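Local coordinates for protein peroxisomal acyl-coenzyme A oxidase 1 (Arabidopsis thaliana, PDB 1W07) that catalyses the FAD-dependent, oxygen-consuming desaturation of long- and medium-chain acyl-CoAs to 2-trans-enoyl-CoAs in peroxisomal fatty acid metabolism, at residues E10-F16 / R597-L603; N554-I558 / L592-V596. The protein carries 1 engineered substitution. One frame throughout, in Å; residues are numbered along the deposited sequence.

Contact 1: E10-F16 / R597-L603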
loop_
_atom_site.group_PDB
_atom_site.type_symbol
_atom_site.label_atom_id
_atom_site.label_comp_id
_atom_site.label_asym_id
_atom_site.label_seq_id
_atom_site.Cartn_x
_atom_site.Cartn_y
_atom_site.Cartn_z
ATOM N N GLU B 10 26.942 -14.459 0.274
ATOM C CA GLU B 10 26.505 -13.135 -0.174
ATOM C C GLU B 10 27.354 -12.057 0.494
ATOM O O GLU B 10 27.790 -11.105 -0.145
ATOM C CB GLU B 10 25.024 -12.908 0.171
ATOM C CG GLU B 10 24.064 -13.606 -0.769
ATOM C CD GLU B 10 24.259 -13.172 -2.215
ATOM O OE1 GLU B 10 24.508 -11.974 -2.431
ATOM O OE2 GLU B 10 24.159 -14.020 -3.130
ATOM N N ARG B 11 27.589 -12.224 1.790
ATOM C CA ARG B 11 28.382 -11.267 2.535
ATOM C C ARG B 11 29.842 -11.259 2.064
ATOM O O ARG B 11 30.541 -10.249 2.192
ATOM C CB ARG B 11 28.287 -11.563 4.036
ATOM C CG ARG B 11 26.828 -11.543 4.536
ATOM C CD ARG B 11 26.665 -11.298 6.045
ATOM N NE ARG B 11 25.310 -10.799 6.325
ATOM C CZ ARG B 11 24.271 -11.547 6.691
ATOM N NH1 ARG B 11 24.394 -12.864 6.867
ATOM N NH2 ARG B 11 23.075 -10.982 6.824
ATOM N N ASN B 12 30.307 -12.373 1.505
ATOM C CA ASN B 12 31.675 -12.430 1.015
ATOM C C ASN B 12 31.777 -11.780 -0.357
ATOM O O ASN B 12 32.869 -11.516 -0.837
ATOM C CB ASN B 12 32.187 -13.874 0.959
ATOM C CG ASN B 12 32.523 -14.426 2.332
ATOM O OD1 ASN B 12 32.810 -13.670 3.260
ATOM N ND2 ASN B 12 32.511 -15.750 2.462
ATOM N N LYS B 13 30.638 -11.502 -0.987
ATOM C CA LYS B 13 30.661 -10.851 -2.292
ATOM C C LYS B 13 30.871 -9.346 -2.165
ATOM O O LYS B 13 31.174 -8.672 -3.151
ATOM C CB LYS B 13 29.361 -11.091 -3.047
ATOM C CG LYS B 13 29.205 -12.497 -3.568
ATOM C CD LYS B 13 27.841 -12.641 -4.212
ATOM C CE LYS B 13 27.554 -14.070 -4.650
ATOM N NZ LYS B 13 26.154 -14.206 -5.163
ATOM N N ALA B 14 30.706 -8.824 -0.952
ATOM C CA ALA B 14 30.852 -7.390 -0.705
ATOM C C ALA B 14 32.174 -6.855 -1.224
ATOM O O ALA B 14 33.220 -7.471 -1.025
ATOM C CB ALA B 14 30.727 -7.099 0.794
ATOM N N GLU B 15 32.111 -5.704 -1.890
ATOM C CA GLU B 15 33.294 -5.048 -2.439
ATOM C C GLU B 15 33.620 -3.795 -1.634
ATOM O O GLU B 15 34.228 -2.856 -2.137
ATOM C CB GLU B 15 33.061 -4.689 -3.912
ATOM C CG GLU B 15 32.757 -5.919 -4.758
ATOM C CD GLU B 15 32.319 -5.574 -6.156
ATOM O OE1 GLU B 15 31.613 -4.553 -6.323
ATOM O OE2 GLU B 15 32.648 -6.341 -7.086
ATOM N N PHE B 16 33.205 -3.787 -0.372
ATOM C CA PHE B 16 33.465 -2.654 0.516
ATOM C C PHE B 16 33.377 -3.200 1.945
ATOM O O PHE B 16 32.741 -4.234 2.160
ATOM C CB PHE B 16 32.425 -1.550 0.271
ATOM C CG PHE B 16 31.053 -1.894 0.767
ATOM C CD1 PHE B 16 30.602 -1.408 1.989
ATOM C CD2 PHE B 16 30.221 -2.745 0.037
ATOM C CE1 PHE B 16 29.341 -1.764 2.487
ATOM C CE2 PHE B 16 28.959 -3.104 0.524
ATOM C CZ PHE B 16 28.524 -2.611 1.751
ATOM N N ARG B 597 24.431 -5.343 -7.195
ATOM C CA ARG B 597 23.991 -6.709 -6.889
ATOM C C ARG B 597 24.828 -7.483 -5.871
ATOM O O ARG B 597 24.290 -8.007 -4.891
ATOM C CB ARG B 597 23.889 -7.523 -8.182
ATOM C CG ARG B 597 23.820 -9.057 -7.988
ATOM C CD ARG B 597 22.613 -9.492 -7.184
ATOM N NE ARG B 597 22.629 -10.941 -6.956
ATOM C CZ ARG B 597 23.134 -11.524 -5.874
ATOM N NH1 ARG B 597 23.660 -10.788 -4.899
ATOM N NH2 ARG B 597 23.101 -12.841 -5.763
ATOM N N PRO B 598 26.155 -7.582 -6.097
ATOM C CA PRO B 598 27.004 -8.317 -5.161
ATOM C C PRO B 598 27.175 -7.627 -3.815
ATOM O O PRO B 598 27.553 -8.255 -2.818
ATOM C CB PRO B 598 28.313 -8.485 -5.938
ATOM C CG PRO B 598 28.367 -7.234 -6.781
ATOM C CD PRO B 598 26.933 -7.087 -7.251
ATOM N N ASN B 599 26.869 -6.335 -3.789
ATOM C CA ASN B 599 26.975 -5.544 -2.572
ATOM C C ASN B 599 25.669 -5.404 -1.807
ATOM O O ASN B 599 25.678 -4.925 -0.678
ATOM C CB ASN B 599 27.486 -4.145 -2.922
ATOM C CG ASN B 599 28.869 -4.179 -3.501
ATOM O OD1 ASN B 599 29.845 -4.374 -2.782
ATOM N ND2 ASN B 599 28.963 -4.013 -4.813
ATOM N N ALA B 600 24.558 -5.841 -2.405
ATOM C CA ALA B 600 23.219 -5.683 -1.812
ATOM C C ALA B 600 23.076 -6.091 -0.355
ATOM O O ALA B 600 22.741 -5.258 0.493
ATOM C CB ALA B 600 22.148 -6.410 -2.654
ATOM N N VAL B 601 23.303 -7.365 -0.058
ATOM C CA VAL B 601 23.156 -7.830 1.303
ATOM C C VAL B 601 24.002 -7.039 2.290
ATOM O O VAL B 601 23.516 -6.666 3.353
ATOM C CB VAL B 601 23.475 -9.322 1.407
ATOM C CG1 VAL B 601 23.493 -9.749 2.896
ATOM C CG2 VAL B 601 22.445 -10.121 0.601
ATOM N N ALA B 602 25.264 -6.787 1.950
ATOM C CA ALA B 602 26.145 -6.022 2.832
ATOM C C ALA B 602 25.621 -4.594 2.994
ATOM O O ALA B 602 25.730 -4.003 4.074
ATOM C CB ALA B 602 27.577 -6.004 2.273
ATOM N N LEU B 603 25.047 -4.028 1.932
ATOM C CA LEU B 603 24.520 -2.663 2.036
ATOM C C LEU B 603 23.366 -2.555 3.045
ATOM O O LEU B 603 23.153 -1.486 3.627
ATOM C CB LEU B 603 24.069 -2.174 0.660
ATOM C CG LEU B 603 25.209 -1.837 -0.313
ATOM C CD1 LEU B 603 24.658 -1.547 -1.701
ATOM C CD2 LEU B 603 25.973 -0.645 0.226
HETATM O O HOH W 1 27.048 -8.273 -0.116
HETATM O O HOH W 2 24.627 -9.344 -1.936
#
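Phe16 sets the far end of its ring against helix 600-605, its CZ 3.6 Å from the methyl CB of Ala602 and equally near CD2 of Leu603. Its chi1 of 71°, with CG held between backbone N and carbonyl carbon, swings the ring toward this helix, and Asn599 OD1 comes to the ring edge near CD2. The same OD1 accepts a hydrogen bond from Glu15 N (2.8 Å), tilted from the carbonyl plane, while Asn599 ND2 donates to Glu15 OE1 from above the carboxylate plane (3.1 Å). One amide thus holds both the backbone and the side chain of Glu15. At the other end Glu10, Lys13 and Arg597 form a salt-bridge network that joins the N-terminal helix 8-12 to the C-terminal helical domain of the acyl-CoA oxidase fold. Arg597 grips the carboxylate end-on, NH1 to OE1 (2.9 Å) and NH2 to OE2 (3.1 Å), both on the syn side and almost straight. Lys13 NZ reaches OE2 from the opposite face of the carboxylate (2.9 Å), so that Glu10 probably offsets the closeness of the two cations; Asp326 takes Arg597 NE. One water joins Glu10 O and Pro598 O to Ala602 N, and a second, beside the carboxylate, links Glu10 OE1 to Val601 N. Val601 sets CG2 against Glu10 CB, and CG1 beside Arg11, whose guanidinium pairs with Asp605 and Asp5.

Contact 2: N554-I558 / L592-V596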
loop_
_atom_site.group_PDB
_atom_site.type_symbol
_atom_site.label_atom_id
_atom_site.label_comp_id
_atom_site.label_asym_id
_atom_site.label_seq_id
_atom_site.Cartn_x
_atom_site.Cartn_y
_atom_site.Cartn_z
ATOM N N ASN B 554 27.452 4.614 -6.403
ATOM C CA ASN B 554 26.537 3.773 -7.177
ATOM C C ASN B 554 25.086 4.089 -6.808
ATOM O O ASN B 554 24.255 4.320 -7.673
ATOM C CB ASN B 554 26.804 2.273 -6.915
ATOM C CG ASN B 554 28.103 1.765 -7.539
ATOM O OD1 ASN B 554 28.542 2.250 -8.586
ATOM N ND2 ASN B 554 28.696 0.748 -6.919
ATOM N N LEU B 555 24.785 4.085 -5.512
ATOM C CA LEU B 555 23.433 4.356 -5.042
ATOM C C LEU B 555 22.992 5.774 -5.408
ATOM O O LEU B 555 21.853 5.990 -5.825
ATOM C CB LEU B 555 23.346 4.151 -3.523
ATOM C CG LEU B 555 23.621 2.732 -3.003
ATOM C CD1 LEU B 555 23.570 2.710 -1.461
ATOM C CD2 LEU B 555 22.597 1.772 -3.620
ATOM N N CYS B 556 23.899 6.738 -5.267
ATOM C CA CYS B 556 23.586 8.121 -5.596
ATOM C C CYS B 556 23.049 8.242 -7.005
ATOM O O CYS B 556 22.013 8.873 -7.218
ATOM C CB CYS B 556 24.822 9.018 -5.457
ATOM S SG CYS B 556 24.582 10.743 -5.980
ATOM N N TYR B 557 23.742 7.652 -7.979
ATOM C CA TYR B 557 23.285 7.767 -9.353
ATOM C C TYR B 557 22.138 6.844 -9.720
ATOM O O TYR B 557 21.429 7.097 -10.699
ATOM C CB TYR B 557 24.466 7.645 -10.325
ATOM C CG TYR B 557 25.376 8.839 -10.209
ATOM C CD1 TYR B 557 26.446 8.837 -9.311
ATOM C CD2 TYR B 557 25.097 10.023 -10.897
ATOM C CE1 TYR B 557 27.203 9.988 -9.095
ATOM C CE2 TYR B 557 25.854 11.174 -10.683
ATOM C CZ TYR B 557 26.894 11.155 -9.784
ATOM O OH TYR B 557 27.580 12.323 -9.536
ATOM N N ILE B 558 21.948 5.782 -8.942
ATOM C CA ILE B 558 20.815 4.880 -9.148
ATOM C C ILE B 558 19.568 5.686 -8.772
ATOM O O ILE B 558 18.567 5.663 -9.483
ATOM C CB ILE B 558 20.867 3.628 -8.215
ATOM C CG1 ILE B 558 21.808 2.568 -8.797
ATOM C CG2 ILE B 558 19.439 3.068 -8.006
ATOM C CD1 ILE B 558 21.969 1.334 -7.913
ATOM N N LEU B 592 24.495 -0.070 -13.235
ATOM C CA LEU B 592 24.632 0.215 -11.800
ATOM C C LEU B 592 23.943 -0.867 -10.969
ATOM O O LEU B 592 24.381 -1.185 -9.862
ATOM C CB LEU B 592 24.051 1.600 -11.458
ATOM C CG LEU B 592 24.818 2.817 -11.996
ATOM C CD1 LEU B 592 24.032 4.083 -11.732
ATOM C CD2 LEU B 592 26.174 2.912 -11.334
ATOM N N TYR B 593 22.862 -1.436 -11.488
ATOM C CA TYR B 593 22.184 -2.498 -10.758
ATOM C C TYR B 593 23.142 -3.696 -10.651
ATOM O O TYR B 593 23.359 -4.244 -9.560
ATOM C CB TYR B 593 20.907 -2.921 -11.480
ATOM C CG TYR B 593 19.769 -1.902 -11.427
ATOM C CD1 TYR B 593 19.685 -0.949 -10.412
ATOM C CD2 TYR B 593 18.735 -1.946 -12.358
ATOM C CE1 TYR B 593 18.587 -0.056 -10.324
ATOM C CE2 TYR B 593 17.635 -1.074 -12.289
ATOM C CZ TYR B 593 17.566 -0.134 -11.269
ATOM O OH TYR B 593 16.461 0.703 -11.206
ATOM N N THR B 594 23.715 -4.093 -11.787
ATOM C CA THR B 594 24.659 -5.205 -11.839
ATOM C C THR B 594 25.837 -4.975 -10.906
ATOM O O THR B 594 26.364 -5.917 -10.328
ATOM C CB THR B 594 25.168 -5.400 -13.267
ATOM O OG1 THR B 594 24.056 -5.736 -14.103
ATOM C CG2 THR B 594 26.234 -6.522 -13.339
ATOM N N GLN B 595 26.255 -3.720 -10.761
ATOM C CA GLN B 595 27.370 -3.415 -9.877
ATOM C C GLN B 595 26.967 -3.492 -8.408
ATOM O O GLN B 595 27.752 -3.911 -7.555
ATOM C CB GLN B 595 27.924 -2.024 -10.183
ATOM C CG GLN B 595 28.673 -1.961 -11.495
ATOM C CD GLN B 595 29.014 -0.551 -11.918
ATOM O OE1 GLN B 595 29.693 0.179 -11.199
ATOM N NE2 GLN B 595 28.543 -0.160 -13.095
ATOM N N VAL B 596 25.736 -3.098 -8.103
ATOM C CA VAL B 596 25.264 -3.116 -6.723
ATOM C C VAL B 596 24.862 -4.506 -6.255
ATOM O O VAL B 596 24.954 -4.813 -5.063
ATOM C CB VAL B 596 24.082 -2.131 -6.547
ATOM C CG1 VAL B 596 23.361 -2.367 -5.210
ATOM C CG2 VAL B 596 24.618 -0.718 -6.615
#
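The Tyr593 ring meets Ile558 at its edge, where CE1 lies 4.0 Å from the branch methyl CG2, close to the ring plane; its hydroxyl continues to Asn332 on helix 328-363. On the other helix the Tyr557 ring carries Cys556 SG over one face, offset toward the rim, and turns away from the interface, leaving its CB to touch Leu592 CD1. The amides of Asn554 and Gln595 stand nearly perpendicular, planes 89° apart, and Asn554 OD1 comes to 3.5 Å from Gln595 OE1, two acceptors that cannot bond to each other. Helices 548-566 and 579-596 run roughly antiparallel here, their local axes 10.0 Å apart at 147°, within the C-terminal helical domain. Ile558 reaches across between them. With CG1 anti to its carbonyl carbon (chi1 -81°) and an extended chi2, it slides past Leu592 in the opposite direction, CG1 to CB at 3.6 Å, and carries CD1 on to Val596 CG2, also at 3.6 Å. Cutting Ile558 back to an alanine is likely to open a gap beside Leu592 CB, Tyr593 CE1 and Val596 CG2. Val596 CG2 also meets Asn554 CB (3.7 Å). No hydrogen bond crosses between the segments: Gln595 NE2 turns back to Ser591, and Asn554 ND2 bonds weakly to Gln551. Cohesion therefore depends on the fit of buried apolar side chains, those polar groups turning to partners outside the two segments.

Followed from the N terminus, the chain leaves segment 10-16 and passes through the FAD-binding part and then most of the C-terminal helices before it returns at 597-603, where contact 1 closes a loop of 580 residues. Contact 2 lies within that loop and closes a far shorter one, the 33 mostly helical residues between 558 and 592. Helix 579-596 is followed directly by helix 600-605, so the later segments of the two contacts lie next to each other in the chain, and the contact centres are 13 Å apart. They touch where Leu603 CD1 packs on Val596 CG1 at 3.8 Å. Contact 1 ties the N-terminal helix 8-12 to the C-terminal helical region, while contact 2 joins helices 548-566 and 579-596 within it, with helix 328-363 bordering both.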